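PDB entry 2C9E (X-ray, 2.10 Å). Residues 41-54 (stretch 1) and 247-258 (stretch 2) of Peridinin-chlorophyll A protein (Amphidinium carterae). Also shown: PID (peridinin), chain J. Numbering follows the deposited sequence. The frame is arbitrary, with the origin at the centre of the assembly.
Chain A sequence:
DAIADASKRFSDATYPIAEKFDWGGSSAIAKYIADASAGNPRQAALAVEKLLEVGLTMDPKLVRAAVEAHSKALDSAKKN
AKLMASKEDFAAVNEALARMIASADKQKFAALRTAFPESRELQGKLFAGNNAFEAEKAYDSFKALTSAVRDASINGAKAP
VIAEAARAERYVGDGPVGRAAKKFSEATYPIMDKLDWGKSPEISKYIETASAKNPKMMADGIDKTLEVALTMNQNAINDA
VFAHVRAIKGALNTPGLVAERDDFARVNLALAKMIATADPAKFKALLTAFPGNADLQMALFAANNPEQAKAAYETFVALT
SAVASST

Stretch 1, residues 41-54: PRQAALAVEKLLEV
Stretch 2 247-258: AIKGALNTPGLV

The apolar centre is Ile248, on a helix that enters stretch 2 from earlier in the chain and packs against helix 41-54, nearly antiparallel to it (156° between directions, axes 9.8 Å apart at closest). Its side chain (chi1 m, chi2 t) is a knob among Ala45, Val48, Glu49 and Leu52: Ile248 CD1 lies 4.0 Å from Val48 CG1 and 4.4 Å from Leu52 CD1, while Ile248 CG2 rests 3.7 Å from Ala45 O. A branched aliphatic chain suits such a hole, and Val48 (t) and Leu52 (m, t) line it with methyls.

The register sets Glu49 CA 6.5 Å from Ile248 CA and Arg42 CA 6.3 Å from Leu252 CA. Small Ala45 lets Leu252 (m, t) come close: Ala45 CB lies 3.7 Å from Leu252 CD2 and 4.1 Å from Leu257 CD1. Leu257 (m, m; phi/psi 56/41) also accepts a hydrogen bond at its O from peridinin O5, 2.8 Å away.

Stretch 1 is regular helix, phi near -65° and psi near -40°, with i to i+4 hydrogen bonds. In stretch 2 a type I turn, Ala251 to Thr254, is closed by Thr254 N to Ala251 O at 3.0 Å. It brings Asn253 (chi1 m, chi2 -58°) to the edge, where Asn253 OD1 accepts from Arg42 NH1 at 2.9 Å and Arg42 NH2 at 2.8 Å. Arg42 reaches it extended (t, t, t, chi4 89°), and Leu252 CB covers one face of the guanidinium.

Next to Ile248, buried Glu49 (t, t, chi3 -41°) sets OE1 3.3 Å from Lys249 CG; farther out, Lys249 (m, t, chi3 112°, t) carries its amine onward to a long salt bridge, Lys249 NZ to Glu53 OE2 at 3.9 Å. A water reinforces it, donating to Glu53 OE2 (3.2 Å) and accepting from Lys249 NZ (3.1 Å).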

# COMPACT_ATOMS: atom_id res chain seq x y z
N PRO A 41 11.78 -2.99 -14.16
CA PRO A 41 11.75 -3.42 -12.76
C PRO A 41 12.48 -2.49 -11.82
O PRO A 41 12.03 -2.24 -10.72
CB PRO A 41 12.40 -4.80 -12.80
CG PRO A 41 13.36 -4.67 -13.95
CD PRO A 41 12.46 -4.01 -14.99
N ARG A 42 13.61 -1.96 -12.24
CA ARG A 42 14.36 -1.06 -11.37
C ARG A 42 13.60 0.25 -11.11
O ARG A 42 13.62 0.78 -9.99
CB ARG A 42 15.73 -0.75 -12.00
CG ARG A 42 16.62 0.04 -11.10
CD ARG A 42 17.82 0.62 -11.86
NE ARG A 42 18.60 1.41 -10.94
CZ ARG A 42 19.58 0.92 -10.20
NH1 ARG A 42 19.90 -0.37 -10.32
NH2 ARG A 42 20.21 1.68 -9.31
N GLN A 43 12.96 0.77 -12.14
CA GLN A 43 12.23 2.01 -12.02
C GLN A 43 11.02 1.80 -11.09
O GLN A 43 10.70 2.65 -10.26
CB GLN A 43 11.73 2.50 -13.38
CG GLN A 43 11.28 3.98 -13.35
CD GLN A 43 10.58 4.47 -14.64
OE1 GLN A 43 10.81 3.92 -15.75
NE2 GLN A 43 9.72 5.52 -14.50
N ALA A 44 10.37 0.65 -11.23
CA ALA A 44 9.21 0.31 -10.37
C ALA A 44 9.66 0.20 -8.92
O ALA A 44 8.99 0.71 -8.01
CB ALA A 44 8.57 -1.02 -10.84
N ALA A 45 10.80 -0.43 -8.68
CA ALA A 45 11.26 -0.60 -7.28
C ALA A 45 11.68 0.76 -6.66
O ALA A 45 11.39 1.05 -5.47
CB ALA A 45 12.46 -1.66 -7.22
N LEU A 46 12.34 1.60 -7.46
CA LEU A 46 12.73 2.94 -6.99
C LEU A 46 11.46 3.76 -6.72
O LEU A 46 11.39 4.51 -5.73
CB LEU A 46 13.56 3.68 -8.05
CG LEU A 46 13.95 5.13 -7.75
CD1 LEU A 46 14.66 5.25 -6.36
CD2 LEU A 46 14.91 5.60 -8.86
N ALA A 47 10.45 3.62 -7.57
CA ALA A 47 9.21 4.37 -7.34
C ALA A 47 8.60 4.01 -6.01
O ALA A 47 8.11 4.85 -5.29
CB ALA A 47 8.21 4.08 -8.45
N VAL A 48 8.61 2.73 -5.68
CA VAL A 48 8.02 2.32 -4.41
C VAL A 48 8.83 2.92 -3.25
O VAL A 48 8.26 3.36 -2.24
CB VAL A 48 8.01 0.82 -4.31
CG1 VAL A 48 7.75 0.36 -2.86
CG2 VAL A 48 6.98 0.30 -5.24
N GLU A 49 10.15 2.94 -3.42
CA GLU A 49 11.01 3.54 -2.44
C GLU A 49 10.62 5.04 -2.26
O GLU A 49 10.60 5.56 -1.14
CB GLU A 49 12.48 3.48 -2.89
CG GLU A 49 13.42 4.04 -1.87
CD GLU A 49 14.82 4.34 -2.41
OE1 GLU A 49 15.36 3.54 -3.18
OE2 GLU A 49 15.38 5.38 -2.01
N LYS A 50 10.34 5.74 -3.34
CA LYS A 50 9.98 7.16 -3.23
C LYS A 50 8.61 7.30 -2.60
O LYS A 50 8.35 8.21 -1.80
CB LYS A 50 10.05 7.83 -4.61
CG LYS A 50 11.48 7.87 -5.16
CD LYS A 50 11.55 8.37 -6.55
CE LYS A 50 12.92 8.92 -6.83
NZ LYS A 50 13.38 9.85 -5.70
N LEU A 51 7.72 6.39 -2.95
CA LEU A 51 6.38 6.45 -2.36
C LEU A 51 6.41 6.38 -0.79
O LEU A 51 5.69 7.13 -0.05
CB LEU A 51 5.56 5.29 -2.94
CG LEU A 51 4.11 5.17 -2.49
CD1 LEU A 51 3.29 6.32 -3.08
CD2 LEU A 51 3.56 3.77 -2.92
N LEU A 52 7.21 5.45 -0.28
CA LEU A 52 7.34 5.26 1.15
C LEU A 52 8.07 6.46 1.76
O LEU A 52 7.68 6.94 2.85
CB LEU A 52 8.12 3.98 1.40
CG LEU A 52 7.45 2.66 0.94
CD1 LEU A 52 8.38 1.41 1.26
CD2 LEU A 52 6.11 2.53 1.63
N GLU A 53 9.12 6.95 1.09
CA GLU A 53 9.82 8.13 1.63
C GLU A 53 8.81 9.31 1.75
O GLU A 53 8.74 9.96 2.81
CB GLU A 53 10.99 8.52 0.73
CG GLU A 53 12.16 7.56 0.83
CD GLU A 53 13.16 7.70 -0.34
OE1 GLU A 53 12.80 8.24 -1.41
OE2 GLU A 53 14.32 7.26 -0.21
N VAL A 54 7.99 9.55 0.72
CA VAL A 54 7.03 10.66 0.82
C VAL A 54 6.10 10.44 1.98
O VAL A 54 5.81 11.37 2.76
CB VAL A 54 6.19 10.87 -0.53
CG1 VAL A 54 5.25 12.08 -0.42
CG2 VAL A 54 7.14 11.14 -1.67
N ALA A 247 15.99 -1.25 2.84
CA ALA A 247 16.18 -2.52 2.11
C ALA A 247 16.20 -2.35 0.58
O ALA A 247 17.07 -2.89 -0.13
CB ALA A 247 15.09 -3.48 2.51
N ILE A 248 15.26 -1.59 0.08
CA ILE A 248 15.16 -1.37 -1.34
C ILE A 248 16.44 -0.72 -1.88
O ILE A 248 16.95 -1.13 -2.90
CB ILE A 248 13.96 -0.46 -1.66
CG1 ILE A 248 12.67 -1.16 -1.23
CG2 ILE A 248 13.99 -0.04 -3.13
CD1 ILE A 248 11.43 -0.25 -1.39
N LYS A 249 16.95 0.29 -1.18
CA LYS A 249 18.17 0.93 -1.64
C LYS A 249 19.25 -0.13 -1.72
O LYS A 249 19.97 -0.21 -2.73
CB LYS A 249 18.57 2.08 -0.68
CG LYS A 249 17.52 3.23 -0.72
CD LYS A 249 17.52 4.13 0.52
CE LYS A 249 18.01 5.53 0.20
NZ LYS A 249 17.78 6.46 1.34
N GLY A 250 19.36 -0.97 -0.69
CA GLY A 250 20.37 -2.02 -0.76
C GLY A 250 20.08 -3.09 -1.81
O GLY A 250 20.98 -3.92 -2.15
N ALA A 251 18.86 -3.08 -2.37
CA ALA A 251 18.48 -4.13 -3.34
C ALA A 251 18.45 -3.76 -4.80
O ALA A 251 18.53 -4.66 -5.65
CB ALA A 251 17.08 -4.73 -2.93
N LEU A 252 18.35 -2.46 -5.09
CA LEU A 252 18.23 -1.95 -6.46
C LEU A 252 19.21 -2.40 -7.54
O LEU A 252 18.86 -2.52 -8.70
CB LEU A 252 18.23 -0.44 -6.45
CG LEU A 252 16.99 0.37 -6.05
CD1 LEU A 252 17.35 1.89 -6.16
CD2 LEU A 252 15.79 0.02 -6.96
N ASN A 253 20.46 -2.63 -7.18
CA ASN A 253 21.44 -3.03 -8.20
C ASN A 253 21.67 -4.54 -8.19
O ASN A 253 22.47 -5.02 -8.96
CB ASN A 253 22.81 -2.37 -7.98
CG ASN A 253 22.75 -0.87 -7.81
OD1 ASN A 253 22.27 -0.14 -8.67
ND2 ASN A 253 23.27 -0.39 -6.68
N THR A 254 21.00 -5.29 -7.32
CA THR A 254 21.20 -6.73 -7.24
C THR A 254 20.22 -7.44 -8.15
O THR A 254 19.04 -7.09 -8.19
CB THR A 254 20.98 -7.21 -5.80
OG1 THR A 254 21.78 -6.42 -4.92
CG2 THR A 254 21.36 -8.67 -5.61
N PRO A 255 20.68 -8.43 -8.92
CA PRO A 255 19.73 -9.12 -9.80
C PRO A 255 18.54 -9.66 -9.00
O PRO A 255 18.70 -10.13 -7.85
CB PRO A 255 20.57 -10.22 -10.42
CG PRO A 255 21.97 -9.54 -10.53
CD PRO A 255 22.08 -8.84 -9.18
N GLY A 256 17.34 -9.52 -9.56
CA GLY A 256 16.13 -10.00 -8.89
C GLY A 256 15.68 -9.19 -7.70
O GLY A 256 14.76 -9.60 -7.00
N LEU A 257 16.35 -8.07 -7.46
CA LEU A 257 16.03 -7.15 -6.36
C LEU A 257 16.04 -7.84 -5.00
O LEU A 257 15.20 -7.58 -4.13
CB LEU A 257 14.68 -6.41 -6.59
CG LEU A 257 14.42 -5.41 -7.75
CD1 LEU A 257 15.48 -4.29 -7.84
CD2 LEU A 257 14.47 -6.10 -9.02
N VAL A 258 17.03 -8.70 -4.84
CA VAL A 258 17.26 -9.48 -3.62
C VAL A 258 17.94 -8.62 -2.55
O VAL A 258 19.06 -8.13 -2.73
CB VAL A 258 18.13 -10.69 -3.95
CG1 VAL A 258 18.71 -11.29 -2.69
CG2 VAL A 258 17.28 -11.72 -4.68
C1 PID J . -0.69 -14.81 14.65
C2 PID J . -1.57 -15.32 15.79
C3 PID J . -2.21 -14.12 16.50
C4 PID J . -1.07 -13.31 17.12
C5 PID J . -0.24 -12.60 16.05
C6 PID J . 0.05 -13.48 14.82
C7 PID J . 1.22 -13.18 14.12
C8 PID J . 1.35 -12.92 12.76
C9 PID J . 2.56 -12.60 12.13
C10 PID J . 3.81 -12.47 12.73
C11 PID J . 2.72 -12.31 10.84
C12 PID J . 4.01 -12.02 10.62
C13 PID J . 4.53 -11.62 9.39
C14 PID J . 5.86 -11.30 9.11
C15 PID J . 6.19 -10.91 7.81
C16 PID J . 7.46 -10.55 7.36
C17 PID J . 7.65 -10.19 6.02
C18 PID J . 8.89 -9.79 5.53
C19 PID J . 9.11 -9.40 4.21
C20 PID J . 10.37 -8.96 3.79
C21 PID J . 10.68 -8.50 2.51
C22 PID J . 11.97 -8.05 2.25
C23 PID J . 12.32 -7.56 1.08
C24 PID J . 12.64 -7.05 -0.08
C25 PID J . 12.51 -5.54 -0.36
C26 PID J . 11.78 -5.33 -1.69
C27 PID J . 12.40 -6.15 -2.83
C28 PID J . 12.42 -7.65 -2.50
C29 PID J . 13.17 -7.94 -1.20
C30 PID J . 11.67 -4.95 -4.76
C31 PID J . 10.80 -4.85 -6.01
CM1 PID J . -0.11 -15.92 13.77
CM2 PID J . 1.04 -12.15 16.75
CM3 PID J . -1.03 -11.36 15.61
CM4 PID J . 6.93 -11.36 10.20
CM5 PID J . 9.67 -8.54 1.37
CM6 PID J . 11.70 -4.84 0.73
CM7 PID J . 13.90 -4.91 -0.44
CM8 PID J . 13.04 -9.44 -0.90
O1 PID J . -1.11 -13.62 13.98
O2 PID J . -3.14 -14.53 17.50
O3 PID J . 4.05 -12.60 13.93
O4 PID J . 4.72 -12.11 11.78
O5 PID J . 14.55 -7.63 -1.38
O6 PID J . 11.55 -6.07 -3.99
O7 PID J . 12.46 -4.06 -4.46
O HOH W 1 15.31 7.76 2.74